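Local coordinates for putative methylthioribose-1-phosphate isomerase (Pyrococcus horikoshii OT3, PDB 6A34), which probably catalyses the interconversion of 5-methylthioribose 1-phosphate and 5-methylthioribulose 1-phosphate in the methionine salvage pathway, at residues L13-E18 with A173-G178; V24-Q29 with M54-A59; R30-E35 with A208-W213. All coordinates share one frame; numbering follows the deposited sequence.

Contact 1. Residues L13-E18 with A173-G178; sequences LPRTVE and ATVHLG
Hydrogen bonds to backbone carbonyls tie 13-18 to the loop 173-178. Where the chains come nearest, the amide of Thr-16 donates to Val-175 O, with N to O 2.9 Å and an N-H...O angle of 158°. At the other end His-176 NE2 donates to Leu-13 O over 2.8 Å. The oxygen sits almost in the imidazole plane, 7° out, whereas the nitrogen stands above the plane of the carbonyl. Thr-16 OG1, anti to its own carbonyl carbon (chi1 -62°), lies 2.8 Å from Thr-174 O but also within hydrogen-bonding reach of Ser-171 O, and its one proton is not assigned between them.

Arg-15 CG rests over one face of the His-176 ring, 3.8 Å from its centroid and displaced toward the rim, a CH-pi contact. Beyond CG the chain bends, and NE passes Val-175 CG1 at 3.8 Å.

The ionic interaction is a salt bridge from Arg-15 NH1 to Asp-141 of helix 125-157.

The NE2 bond and the CH-pi contact together hold the rotation of His-176, which joins the N-terminal region to the loop before helix 180-189. Its ND1, buried without a partner in the model, is consistent with a neutral imidazole protonated at NE2.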
ATOM      1  N   LEU A  13      -7.477 -26.873   6.103  1.00 41.56           N
ATOM      2  CA  LEU A  13      -8.625 -26.079   6.418  1.00 41.59           C
ATOM      3  C   LEU A  13      -9.888 -26.864   6.088  1.00 40.19           C
ATOM      4  O   LEU A  13      -9.938 -27.554   5.063  1.00 34.89           O
ATOM      5  CB  LEU A  13      -8.602 -24.785   5.591  1.00 40.64           C
ATOM      6  CG  LEU A  13      -7.572 -23.735   6.004  1.00 41.75           C
ATOM      7  CD1 LEU A  13      -7.514 -22.615   4.979  1.00 37.80           C
ATOM      8  CD2 LEU A  13      -7.861 -23.163   7.382  1.00 40.87           C
ATOM      9  N   PRO A  14     -10.969 -26.676   6.880  1.00 39.67           N
ATOM     10  CA  PRO A  14     -12.303 -27.110   6.477  1.00 40.44           C
ATOM     11  C   PRO A  14     -12.813 -26.207   5.351  1.00 39.18           C
ATOM     12  O   PRO A  14     -12.233 -25.134   5.094  1.00 38.40           O
ATOM     13  CB  PRO A  14     -13.171 -26.834   7.711  1.00 44.30           C
ATOM     14  CG  PRO A  14     -12.503 -25.611   8.306  1.00 46.44           C
ATOM     15  CD  PRO A  14     -11.017 -25.841   8.089  1.00 41.06           C
ATOM     16  N   ARG A  15     -13.897 -26.643   4.705  1.00 37.87           N
ATOM     17  CA  ARG A  15     -14.598 -25.828   3.761  1.00 35.27           C
ATOM     18  C   ARG A  15     -14.979 -24.514   4.457  1.00 37.26           C
ATOM     19  O   ARG A  15     -15.206 -24.471   5.658  1.00 34.19           O
ATOM     20  CB  ARG A  15     -15.769 -26.609   3.158  1.00 36.85           C
ATOM     21  CG  ARG A  15     -15.365 -27.411   1.933  1.00 40.12           C
ATOM     22  CD  ARG A  15     -16.003 -28.740   1.611  1.00 37.83           C
ATOM     23  NE  ARG A  15     -17.028 -28.537   0.624  1.00 37.92           N
ATOM     24  CZ  ARG A  15     -17.413 -29.343  -0.369  1.00 34.98           C
ATOM     25  NH1 ARG A  15     -18.609 -29.127  -0.864  1.00 32.47           N
ATOM     26  NH2 ARG A  15     -16.658 -30.279  -0.911  1.00 34.25           N
ATOM     27  N   THR A  16     -14.950 -23.443   3.668  1.00 38.15           N
ATOM     28  CA  THR A  16     -15.307 -22.088   4.073  1.00 39.73           C
ATOM     29  C   THR A  16     -16.759 -22.056   4.552  1.00 36.43           C
ATOM     30  O   THR A  16     -17.097 -21.311   5.448  1.00 37.12           O
ATOM     31  CB  THR A  16     -15.103 -21.118   2.898  1.00 36.90           C
ATOM     32  OG1 THR A  16     -13.713 -21.144   2.566  1.00 34.03           O
ATOM     33  CG2 THR A  16     -15.571 -19.712   3.190  1.00 32.74           C
ATOM     34  N   VAL A  17     -17.590 -22.853   3.888  1.00 35.96           N
ATOM     35  CA  VAL A  17     -18.991 -23.061   4.180  1.00 35.56           C
ATOM     36  C   VAL A  17     -19.256 -24.553   3.960  1.00 36.77           C
ATOM     37  O   VAL A  17     -18.859 -25.083   2.887  1.00 30.32           O
ATOM     38  CB  VAL A  17     -19.913 -22.230   3.262  1.00 37.69           C
ATOM     39  CG1 VAL A  17     -21.373 -22.354   3.661  1.00 38.42           C
ATOM     40  CG2 VAL A  17     -19.526 -20.768   3.209  1.00 44.77           C
ATOM     41  N   GLU A  18     -19.966 -25.176   4.917  1.00 40.06           N
ATOM     42  CA  GLU A  18     -20.312 -26.628   4.929  1.00 45.16           C
ATOM     43  C   GLU A  18     -21.771 -26.777   5.422  1.00 44.48           C
ATOM     44  O   GLU A  18     -22.286 -25.938   6.204  1.00 39.14           O
ATOM     45  CB  GLU A  18     -19.345 -27.373   5.858  1.00 52.65           C
ATOM     46  CG  GLU A  18     -18.752 -28.668   5.327  1.00 60.13           C
ATOM     47  CD  GLU A  18     -17.546 -29.088   6.169  1.00 66.52           C
ATOM     48  OE1 GLU A  18     -17.703 -29.096   7.413  1.00 65.41           O
ATOM     49  OE2 GLU A  18     -16.423 -29.315   5.607  1.00 58.27           O
ATOM     50  N   ALA A 173     -11.874 -17.412   0.024  1.00 34.38           N
ATOM     51  CA  ALA A 173     -12.647 -16.655  -1.006  1.00 36.26           C
ATOM     52  C   ALA A 173     -13.552 -17.586  -1.837  1.00 35.45           C
ATOM     53  O   ALA A 173     -14.233 -17.149  -2.772  1.00 34.12           O
ATOM     54  CB  ALA A 173     -11.689 -15.915  -1.923  1.00 38.88           C
ATOM     55  N   THR A 174     -13.511 -18.880  -1.528  1.00 33.97           N
ATOM     56  CA  THR A 174     -14.248 -19.897  -2.227  1.00 36.33           C
ATOM     57  C   THR A 174     -14.838 -20.877  -1.203  1.00 35.47           C
ATOM     58  O   THR A 174     -14.684 -20.705   0.014  1.00 35.34           O
ATOM     59  CB  THR A 174     -13.308 -20.615  -3.198  1.00 34.22           C
ATOM     60  OG1 THR A 174     -12.330 -21.332  -2.442  1.00 30.19           O
ATOM     61  CG2 THR A 174     -12.610 -19.643  -4.122  1.00 36.60           C
ATOM     62  N   VAL A 175     -15.468 -21.932  -1.722  1.00 32.96           N
ATOM     63  CA  VAL A 175     -15.983 -23.004  -0.909  1.00 32.68           C
ATOM     64  C   VAL A 175     -14.793 -23.781  -0.369  1.00 30.47           C
ATOM     65  O   VAL A 175     -14.780 -24.099   0.812  1.00 35.27           O
ATOM     66  CB  VAL A 175     -16.960 -23.894  -1.684  1.00 32.32           C
ATOM     67  CG1 VAL A 175     -17.436 -25.068  -0.846  1.00 32.08           C
ATOM     68  CG2 VAL A 175     -18.115 -23.081  -2.209  1.00 32.24           C
ATOM     69  N   HIS A 176     -13.793 -24.039  -1.219  1.00 30.77           N
ATOM     70  CA  HIS A 176     -12.565 -24.718  -0.751  1.00 35.87           C
ATOM     71  C   HIS A 176     -11.409 -24.481  -1.744  1.00 33.90           C
ATOM     72  O   HIS A 176     -11.632 -24.422  -2.926  1.00 32.18           O
ATOM     73  CB  HIS A 176     -12.874 -26.219  -0.480  1.00 36.52           C
ATOM     74  CG  HIS A 176     -12.151 -26.816   0.689  1.00 37.86           C
ATOM     75  ND1 HIS A 176     -11.866 -28.178   0.757  1.00 34.66           N
ATOM     76  CD2 HIS A 176     -11.616 -26.242   1.812  1.00 36.23           C
ATOM     77  CE1 HIS A 176     -11.186 -28.417   1.879  1.00 38.53           C
ATOM     78  NE2 HIS A 176     -11.023 -27.233   2.556  1.00 33.19           N
ATOM     79  N   LEU A 177     -10.190 -24.309  -1.210  1.00 31.86           N
ATOM     80  CA  LEU A 177      -8.897 -24.388  -1.924  1.00 31.67           C
ATOM     81  C   LEU A 177      -8.467 -23.032  -2.509  1.00 32.62           C
ATOM     82  O   LEU A 177      -7.258 -22.657  -2.437  1.00 29.17           O
ATOM     83  CB  LEU A 177      -8.963 -25.447  -3.032  1.00 35.26           C
ATOM     84  CG  LEU A 177      -9.330 -26.859  -2.585  1.00 33.05           C
ATOM     85  CD1 LEU A 177      -9.323 -27.800  -3.777  1.00 33.67           C
ATOM     86  CD2 LEU A 177      -8.382 -27.353  -1.512  1.00 32.74           C
ATOM     87  N   GLY A 178      -9.412 -22.327  -3.138  1.00 29.55           N
ATOM     88  CA  GLY A 178      -9.131 -21.039  -3.754  1.00 32.57           C
ATOM     89  C   GLY A 178      -8.951 -21.161  -5.248  1.00 31.35           C
ATOM     90  O   GLY A 178      -8.975 -22.255  -5.772  1.00 31.82           O
TER

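Contact 2. Residues V24-Q29 with M54-A59; sequences VYMINQ and MTVRGA
The end of strand 23-27 and the loop between helices 44-52 and 59-76 approach most closely at Asn-28 and Thr-55, whose CA atoms are 5.0 Å apart. One backbone hydrogen bond joins the segments: Gln-29 N donates to Thr-55 O over 3.0 Å, nearly straight at 169° and on a carbonyl lone pair. Ile-27 O also lies 3.0 Å from Thr-55 O, but two acceptors make no hydrogen bond. Met-54, with positive phi, closes helix 44-52 in a Schellman motif.

Gln-29 carries the main side-chain link. Extended past CG, it meets Arg-57 at about a right angle, so that OE1 accepts from Arg-57 NH1 at 2.7 Å. The oxygen lies in the guanidinium plane, the donor on an amide lone pair, and the two planar groups stand 85° apart. Gln-29 NE2 bonds to Leu-172 O, and Arg-57 NH2 to Asn-168 OD1.

Apolar contact is made by Met-26 SD, 3.6 Å from Val-56 CG1. The Thr-55 CG2 methyl lies by the Asn-28 amide, whose ND2 bonds to Glu-39 OE2.

Gly-58 is the N-cap of helix 59-76. Arg-57, Gly-58 and Ala-59 are predicted to bind substrate; Gln-29 is thus probably a second-shell residue orienting the arginine of a substrate site at a helix N-terminus.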
ATOM      1  N   VAL A  24     -25.683 -25.045   8.945  1.00 41.04           N
ATOM      2  CA  VAL A  24     -24.711 -24.400   8.080  1.00 41.65           C
ATOM      3  C   VAL A  24     -23.513 -23.978   8.931  1.00 39.45           C
ATOM      4  O   VAL A  24     -23.670 -23.287   9.932  1.00 45.17           O
ATOM      5  CB  VAL A  24     -25.314 -23.205   7.326  1.00 39.80           C
ATOM      6  CG1 VAL A  24     -24.287 -22.546   6.420  1.00 40.93           C
ATOM      7  CG2 VAL A  24     -26.535 -23.609   6.522  1.00 41.97           C
ATOM      8  N   TYR A  25     -22.321 -24.426   8.544  1.00 39.48           N
ATOM      9  CA  TYR A  25     -21.078 -24.092   9.267  1.00 40.20           C
ATOM     10  C   TYR A  25     -20.208 -23.174   8.403  1.00 37.44           C
ATOM     11  O   TYR A  25     -19.955 -23.511   7.289  1.00 39.52           O
ATOM     12  CB  TYR A  25     -20.283 -25.355   9.602  1.00 42.64           C
ATOM     13  CG  TYR A  25     -20.948 -26.342  10.540  1.00 46.96           C
ATOM     14  CD1 TYR A  25     -21.965 -27.181  10.103  1.00 45.75           C
ATOM     15  CD2 TYR A  25     -20.507 -26.502  11.847  1.00 48.00           C
ATOM     16  CE1 TYR A  25     -22.553 -28.116  10.943  1.00 53.78           C
ATOM     17  CE2 TYR A  25     -21.083 -27.434  12.700  1.00 52.88           C
ATOM     18  CZ  TYR A  25     -22.111 -28.252  12.250  1.00 53.12           C
ATOM     19  OH  TYR A  25     -22.689 -29.177  13.080  1.00 50.34           O
ATOM     20  N   MET A  26     -19.735 -22.051   8.965  1.00 38.28           N
ATOM     21  CA  MET A  26     -18.936 -21.043   8.254  1.00 38.73           C
ATOM     22  C   MET A  26     -17.701 -20.677   9.082  1.00 40.81           C
ATOM     23  O   MET A  26     -17.799 -20.343  10.285  1.00 36.13           O
ATOM     24  CB  MET A  26     -19.710 -19.744   8.014  1.00 39.17           C
ATOM     25  CG  MET A  26     -21.025 -19.925   7.327  1.00 40.63           C
ATOM     26  SD  MET A  26     -21.764 -18.322   7.028  1.00 46.77           S
ATOM     27  CE  MET A  26     -23.402 -18.757   6.446  1.00 45.74           C
ATOM     28  N   ILE A  27     -16.537 -20.703   8.432  1.00 37.96           N
ATOM     29  CA  ILE A  27     -15.394 -20.042   8.999  1.00 40.52           C
ATOM     30  C   ILE A  27     -15.801 -18.588   9.254  1.00 36.03           C
ATOM     31  O   ILE A  27     -16.469 -18.001   8.421  1.00 38.91           O
ATOM     32  CB  ILE A  27     -14.168 -20.145   8.082  1.00 40.30           C
ATOM     33  CG1 ILE A  27     -13.692 -21.591   7.978  1.00 39.65           C
ATOM     34  CG2 ILE A  27     -13.058 -19.215   8.577  1.00 42.27           C
ATOM     35  CD1 ILE A  27     -12.639 -21.798   6.920  1.00 40.45           C
ATOM     36  N   ASN A  28     -15.462 -18.055  10.436  1.00 36.21           N
ATOM     37  CA  ASN A  28     -15.801 -16.686  10.775  1.00 37.92           C
ATOM     38  C   ASN A  28     -14.670 -15.775  10.301  1.00 35.93           C
ATOM     39  O   ASN A  28     -13.662 -15.585  11.011  1.00 39.15           O
ATOM     40  CB  ASN A  28     -16.044 -16.461  12.267  1.00 40.04           C
ATOM     41  CG  ASN A  28     -16.717 -15.130  12.516  1.00 41.04           C
ATOM     42  OD1 ASN A  28     -16.436 -14.149  11.823  1.00 45.21           O
ATOM     43  ND2 ASN A  28     -17.668 -15.113  13.438  1.00 37.65           N
ATOM     44  N   GLN A  29     -14.873 -15.190   9.123  1.00 32.74           N
ATOM     45  CA  GLN A  29     -13.843 -14.401   8.448  1.00 36.17           C
ATOM     46  C   GLN A  29     -13.759 -12.999   9.075  1.00 39.62           C
ATOM     47  O   GLN A  29     -12.817 -12.275   8.767  1.00 39.76           O
ATOM     48  CB  GLN A  29     -14.112 -14.366   6.938  1.00 33.02           C
ATOM     49  CG  GLN A  29     -14.093 -15.755   6.282  1.00 34.26           C
ATOM     50  CD  GLN A  29     -13.937 -15.723   4.776  1.00 34.68           C
ATOM     51  OE1 GLN A  29     -13.133 -14.956   4.248  1.00 35.68           O
ATOM     52  NE2 GLN A  29     -14.703 -16.555   4.073  1.00 31.51           N
ATOM     53  N   MET A  54     -20.930 -10.330   6.615  1.00 47.64           N
ATOM     54  CA  MET A  54     -19.665 -10.773   5.985  1.00 51.90           C
ATOM     55  C   MET A  54     -18.857 -11.706   6.919  1.00 48.52           C
ATOM     56  O   MET A  54     -17.602 -11.734   6.907  1.00 44.34           O
ATOM     57  CB  MET A  54     -18.858  -9.558   5.520  1.00 59.08           C
ATOM     58  CG  MET A  54     -19.675  -8.723   4.529  1.00 68.30           C
ATOM     59  SD  MET A  54     -18.839  -7.291   3.805  1.00 91.05           S
ATOM     60  CE  MET A  54     -20.237  -6.424   3.085  1.00 84.80           C
ATOM     61  N   THR A  55     -19.586 -12.532   7.689  1.00 43.14           N
ATOM     62  CA  THR A  55     -19.028 -13.693   8.407  1.00 41.00           C
ATOM     63  C   THR A  55     -18.469 -14.683   7.370  1.00 39.31           C
ATOM     64  O   THR A  55     -17.408 -15.293   7.533  1.00 39.90           O
ATOM     65  CB  THR A  55     -20.099 -14.326   9.312  1.00 43.54           C
ATOM     66  OG1 THR A  55     -20.440 -13.407  10.357  1.00 47.93           O
ATOM     67  CG2 THR A  55     -19.662 -15.636   9.929  1.00 39.47           C
ATOM     68  N   VAL A  56     -19.213 -14.818   6.279  1.00 34.73           N
ATOM     69  CA  VAL A  56     -18.746 -15.438   5.074  1.00 38.93           C
ATOM     70  C   VAL A  56     -18.520 -14.330   4.044  1.00 34.94           C
ATOM     71  O   VAL A  56     -19.255 -13.335   4.026  1.00 39.46           O
ATOM     72  CB  VAL A  56     -19.740 -16.499   4.544  1.00 35.60           C
ATOM     73  CG1 VAL A  56     -21.164 -15.959   4.386  1.00 37.46           C
ATOM     74  CG2 VAL A  56     -19.270 -17.069   3.226  1.00 38.67           C
ATOM     75  N   ARG A  57     -17.509 -14.527   3.195  1.00 35.72           N
ATOM     76  CA  ARG A  57     -17.238 -13.671   2.039  1.00 38.99           C
ATOM     77  C   ARG A  57     -16.651 -14.537   0.928  1.00 36.84           C
ATOM     78  O   ARG A  57     -16.439 -15.731   1.134  1.00 39.61           O
ATOM     79  CB  ARG A  57     -16.286 -12.532   2.405  1.00 37.93           C
ATOM     80  CG  ARG A  57     -14.998 -13.001   3.054  1.00 42.03           C
ATOM     81  CD  ARG A  57     -13.822 -12.117   2.648  1.00 45.11           C
ATOM     82  NE  ARG A  57     -13.348 -12.391   1.290  1.00 43.90           N
ATOM     83  CZ  ARG A  57     -12.390 -13.258   0.990  1.00 42.73           C
ATOM     84  NH1 ARG A  57     -12.115 -14.244   1.835  1.00 33.99           N
ATOM     85  NH2 ARG A  57     -11.689 -13.107  -0.128  1.00 41.54           N
ATOM     86  N   GLY A  58     -16.396 -13.914  -0.231  1.00 37.10           N
ATOM     87  CA  GLY A  58     -15.994 -14.600  -1.453  1.00 37.30           C
ATOM     88  C   GLY A  58     -17.217 -15.111  -2.215  1.00 41.57           C
ATOM     89  O   GLY A  58     -18.039 -15.892  -1.673  1.00 39.72           O
ATOM     90  N   ALA A  59     -17.308 -14.715  -3.491  1.00 34.48           N
ATOM     91  CA  ALA A  59     -18.530 -14.787  -4.250  1.00 37.98           C
ATOM     92  C   ALA A  59     -19.091 -16.216  -4.222  1.00 36.49           C
ATOM     93  O   ALA A  59     -20.264 -16.418  -3.928  1.00 37.03           O
ATOM     94  CB  ALA A  59     -18.286 -14.248  -5.654  1.00 36.84           C
TER

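Contact 3. Residues R30-E35 with A208-W213; sequences RLLPKE and ARLSAW
Apolar contact dominates where the loop 30-35 lies against helix 206-217. Leu-32 CD2 sits over the middle of the indole of Trp-213, near the fusion bond, a CH-pi contact 3.8 Å from the six-membered-ring centroid and 17° off the ring normal. The first torsion (chi1 -178°), with CG anti to the backbone N, carries the indole out toward the loop, and chi2 near 84° turns its face to Leu-32. Leu-32 CB also packs on Leu-210 CD2 at 4.1 Å. Pro-33, preceded by a cis peptide bond, turns its ring toward the helix: its CD abuts Arg-209 CG at 3.3 Å, and its CB lies 4.0 Å from Trp-213 CD1.

Polar contact passes through one water, which donates to Leu-32 O at 2.6 Å and accepts from Arg-209 NH1 at 2.6 Å, lying in the guanidinium plane. The arginine chain bends at chi3 to reach it, and its NH2 is held by Val-204 O.

Outside the two segments, Phe-36 meets the indole edge-to-face and Pro-314 of the second subunit packs on Trp-213. An alanine at Trp-213 would remove the indole and would probably leave Leu-32 without its aromatic platform, loosening the loop against the helix and weakening contact with that proline.

With no direct hydrogen bond between the segments, the loop is held by shape and apolar contact plus one bridging water, a join that reaches the subunit interface.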
ATOM      1  N   ARG A  30     -14.712 -12.634   9.953  1.00 40.90           N
ATOM      2  CA  ARG A  30     -14.624 -11.378  10.720  1.00 44.86           C
ATOM      3  C   ARG A  30     -13.629 -11.490  11.880  1.00 40.40           C
ATOM      4  O   ARG A  30     -13.123 -10.494  12.314  1.00 46.63           O
ATOM      5  CB  ARG A  30     -15.967 -10.958  11.315  1.00 45.22           C
ATOM      6  CG  ARG A  30     -16.944 -10.410  10.291  1.00 52.05           C
ATOM      7  CD  ARG A  30     -18.365 -10.736  10.739  1.00 64.38           C
ATOM      8  NE  ARG A  30     -18.617 -10.401  12.137  1.00 64.64           N
ATOM      9  CZ  ARG A  30     -18.917  -9.179  12.573  1.00 75.08           C
ATOM     10  NH1 ARG A  30     -19.065  -8.176  11.716  1.00 62.40           N
ATOM     11  NH2 ARG A  30     -19.057  -8.969  13.870  1.00 77.31           N
ATOM     12  N   LEU A  31     -13.381 -12.693  12.391  1.00 39.80           N
ATOM     13  CA  LEU A  31     -12.512 -12.858  13.555  1.00 44.90           C
ATOM     14  C   LEU A  31     -11.047 -13.032  13.118  1.00 43.89           C
ATOM     15  O   LEU A  31     -10.145 -12.855  13.921  1.00 43.25           O
ATOM     16  CB  LEU A  31     -13.012 -14.045  14.396  1.00 44.98           C
ATOM     17  CG  LEU A  31     -14.406 -13.868  15.003  1.00 48.84           C
ATOM     18  CD1 LEU A  31     -14.848 -15.091  15.805  1.00 49.22           C
ATOM     19  CD2 LEU A  31     -14.484 -12.608  15.867  1.00 49.28           C
ATOM     20  N   LEU A  32     -10.814 -13.350  11.838  1.00 43.96           N
ATOM     21  CA  LEU A  32      -9.457 -13.609  11.360  1.00 39.16           C
ATOM     22  C   LEU A  32      -8.725 -12.277  11.259  1.00 38.17           C
ATOM     23  O   LEU A  32      -9.360 -11.244  11.008  1.00 40.12           O
ATOM     24  CB  LEU A  32      -9.496 -14.335  10.008  1.00 37.88           C
ATOM     25  CG  LEU A  32      -9.971 -15.787  10.063  1.00 39.70           C
ATOM     26  CD1 LEU A  32     -10.131 -16.360   8.666  1.00 39.15           C
ATOM     27  CD2 LEU A  32      -9.041 -16.655  10.897  1.00 39.41           C
ATOM     28  N   PRO A  33      -7.408 -12.296  11.478  1.00 35.59           N
ATOM     29  CA  PRO A  33      -6.576 -13.471  11.724  1.00 37.60           C
ATOM     30  C   PRO A  33      -6.285 -13.776  13.203  1.00 37.57           C
ATOM     31  O   PRO A  33      -5.539 -14.716  13.518  1.00 35.41           O
ATOM     32  CB  PRO A  33      -5.256 -13.088  11.029  1.00 36.47           C
ATOM     33  CG  PRO A  33      -5.161 -11.597  11.300  1.00 38.28           C
ATOM     34  CD  PRO A  33      -6.594 -11.117  11.186  1.00 37.46           C
ATOM     35  N   LYS A  34      -6.879 -12.979  14.091  1.00 46.47           N
ATOM     36  CA  LYS A  34      -6.711 -13.077  15.546  1.00 48.50           C
ATOM     37  C   LYS A  34      -7.171 -14.464  16.021  1.00 45.81           C
ATOM     38  O   LYS A  34      -6.429 -15.183  16.703  1.00 46.38           O
ATOM     39  CB  LYS A  34      -7.472 -11.905  16.174  1.00 51.77           C
ATOM     40  CG  LYS A  34      -7.295 -11.687  17.672  1.00 59.00           C
ATOM     41  CD  LYS A  34      -8.276 -10.648  18.205  1.00 65.32           C
ATOM     42  CE  LYS A  34      -7.800  -9.914  19.441  1.00 73.38           C
ATOM     43  NZ  LYS A  34      -7.729 -10.802  20.625  1.00 74.18           N
ATOM     44  N   GLU A  35      -8.377 -14.859  15.600  1.00 42.49           N
ATOM     45  CA  GLU A  35      -9.045 -16.081  16.063  1.00 41.69           C
ATOM     46  C   GLU A  35      -9.650 -16.828  14.869  1.00 42.17           C
ATOM     47  O   GLU A  35     -10.299 -16.219  14.009  1.00 42.55           O
ATOM     48  CB  GLU A  35     -10.167 -15.747  17.046  1.00 42.92           C
ATOM     49  CG  GLU A  35     -10.838 -16.970  17.653  1.00 54.00           C
ATOM     50  CD  GLU A  35     -12.082 -16.683  18.492  1.00 56.35           C
ATOM     51  OE1 GLU A  35     -12.392 -15.497  18.683  1.00 54.60           O
ATOM     52  OE2 GLU A  35     -12.743 -17.656  18.943  1.00 56.90           O
ATOM     53  N   ALA A 208      -2.984  -9.427   4.014  1.00 29.55           N
ATOM     54  CA  ALA A 208      -2.350  -9.541   5.321  1.00 33.99           C
ATOM     55  C   ALA A 208      -3.246 -10.361   6.265  1.00 34.49           C
ATOM     56  O   ALA A 208      -2.753 -11.215   7.020  1.00 33.03           O
ATOM     57  CB  ALA A 208      -2.098  -8.152   5.865  1.00 32.49           C
ATOM     58  N   ARG A 209      -4.555 -10.084   6.196  1.00 35.34           N
ATOM     59  CA  ARG A 209      -5.539 -10.502   7.170  1.00 37.22           C
ATOM     60  C   ARG A 209      -6.010 -11.933   6.880  1.00 38.00           C
ATOM     61  O   ARG A 209      -6.287 -12.728   7.801  1.00 40.27           O
ATOM     62  CB  ARG A 209      -6.686  -9.494   7.164  1.00 43.67           C
ATOM     63  CG  ARG A 209      -7.461  -9.428   8.470  1.00 56.65           C
ATOM     64  CD  ARG A 209      -8.321  -8.188   8.670  1.00 58.92           C
ATOM     65  NE  ARG A 209      -8.734  -7.608   7.413  1.00 53.10           N
ATOM     66  CZ  ARG A 209      -9.828  -7.964   6.741  1.00 58.46           C
ATOM     67  NH1 ARG A 209     -10.694  -8.812   7.286  1.00 50.37           N
ATOM     68  NH2 ARG A 209     -10.037  -7.474   5.522  1.00 50.07           N
ATOM     69  N   LEU A 210      -6.092 -12.263   5.596  1.00 34.00           N
ATOM     70  CA  LEU A 210      -6.745 -13.473   5.126  1.00 35.29           C
ATOM     71  C   LEU A 210      -5.717 -14.378   4.431  1.00 33.56           C
ATOM     72  O   LEU A 210      -5.465 -15.484   4.931  1.00 36.32           O
ATOM     73  CB  LEU A 210      -7.919 -13.098   4.220  1.00 33.29           C
ATOM     74  CG  LEU A 210      -9.001 -12.279   4.913  1.00 32.96           C
ATOM     75  CD1 LEU A 210     -10.160 -12.001   3.981  1.00 34.45           C
ATOM     76  CD2 LEU A 210      -9.496 -12.979   6.152  1.00 34.45           C
ATOM     77  N   SER A 211      -5.077 -13.903   3.350  1.00 31.01           N
ATOM     78  CA  SER A 211      -4.153 -14.758   2.621  1.00 29.57           C
ATOM     79  C   SER A 211      -3.018 -15.203   3.565  1.00 32.52           C
ATOM     80  O   SER A 211      -2.634 -16.402   3.589  1.00 30.09           O
ATOM     81  CB  SER A 211      -3.630 -14.093   1.359  1.00 28.44           C
ATOM     82  OG  SER A 211      -4.624 -14.026   0.345  1.00 27.34           O
ATOM     83  N   ALA A 212      -2.450 -14.254   4.335  1.00 31.00           N
ATOM     84  CA  ALA A 212      -1.248 -14.565   5.132  1.00 32.25           C
ATOM     85  C   ALA A 212      -1.598 -15.687   6.147  1.00 34.59           C
ATOM     86  O   ALA A 212      -0.809 -16.607   6.392  1.00 32.25           O
ATOM     87  CB  ALA A 212      -0.698 -13.308   5.778  1.00 28.82           C
ATOM     88  N   TRP A 213      -2.822 -15.623   6.681  1.00 31.05           N
ATOM     89  CA  TRP A 213      -3.335 -16.549   7.634  1.00 33.50           C
ATOM     90  C   TRP A 213      -3.521 -17.945   7.014  1.00 33.46           C
ATOM     91  O   TRP A 213      -2.919 -18.885   7.487  1.00 34.98           O
ATOM     92  CB  TRP A 213      -4.631 -16.014   8.240  1.00 35.69           C
ATOM     93  CG  TRP A 213      -5.134 -16.958   9.272  1.00 35.00           C
ATOM     94  CD1 TRP A 213      -4.739 -17.014  10.571  1.00 35.54           C
ATOM     95  CD2 TRP A 213      -6.019 -18.070   9.060  1.00 36.34           C
ATOM     96  NE1 TRP A 213      -5.335 -18.077  11.185  1.00 37.55           N
ATOM     97  CE2 TRP A 213      -6.138 -18.736  10.298  1.00 37.01           C
ATOM     98  CE3 TRP A 213      -6.728 -18.563   7.959  1.00 39.12           C
ATOM     99  CZ2 TRP A 213      -6.931 -19.874  10.468  1.00 36.25           C
ATOM    100  CZ3 TRP A 213      -7.532 -19.676   8.132  1.00 41.12           C
ATOM    101  CH2 TRP A 213      -7.623 -20.326   9.367  1.00 37.57           C
TER
HETATM  102  O   HOH W   1     -11.102 -10.304   9.363  1.00 29.78           O

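Contacts 1 and 2 share the antiparallel sheet: strands 17-20 and 23-27 are neighbours in it, with probable backbone bonds from Tyr-25 N to Glu-18 O (2.8 Å) and from Ile-27 N to Thr-16 O. Their centres are about 9 Å apart, and contact 2 is nested within the loop closed by contact 1. Contact 3 crosses both others along the chain, its centre about 12 Å from that of contact 2 and 14 Å from that of contact 1; Leu-13 CD2, 3.5 Å from Trp-213 CH2, joins contacts 1 and 3. Arg-57, predicted to bind substrate, is the common point: Ala-173 CB lies 3.3 Å from its NH2, Leu-210 CD1 3.7 Å from its NH1, and its side chain is about 4 Å from that of Gln-206, also predicted to bind substrate.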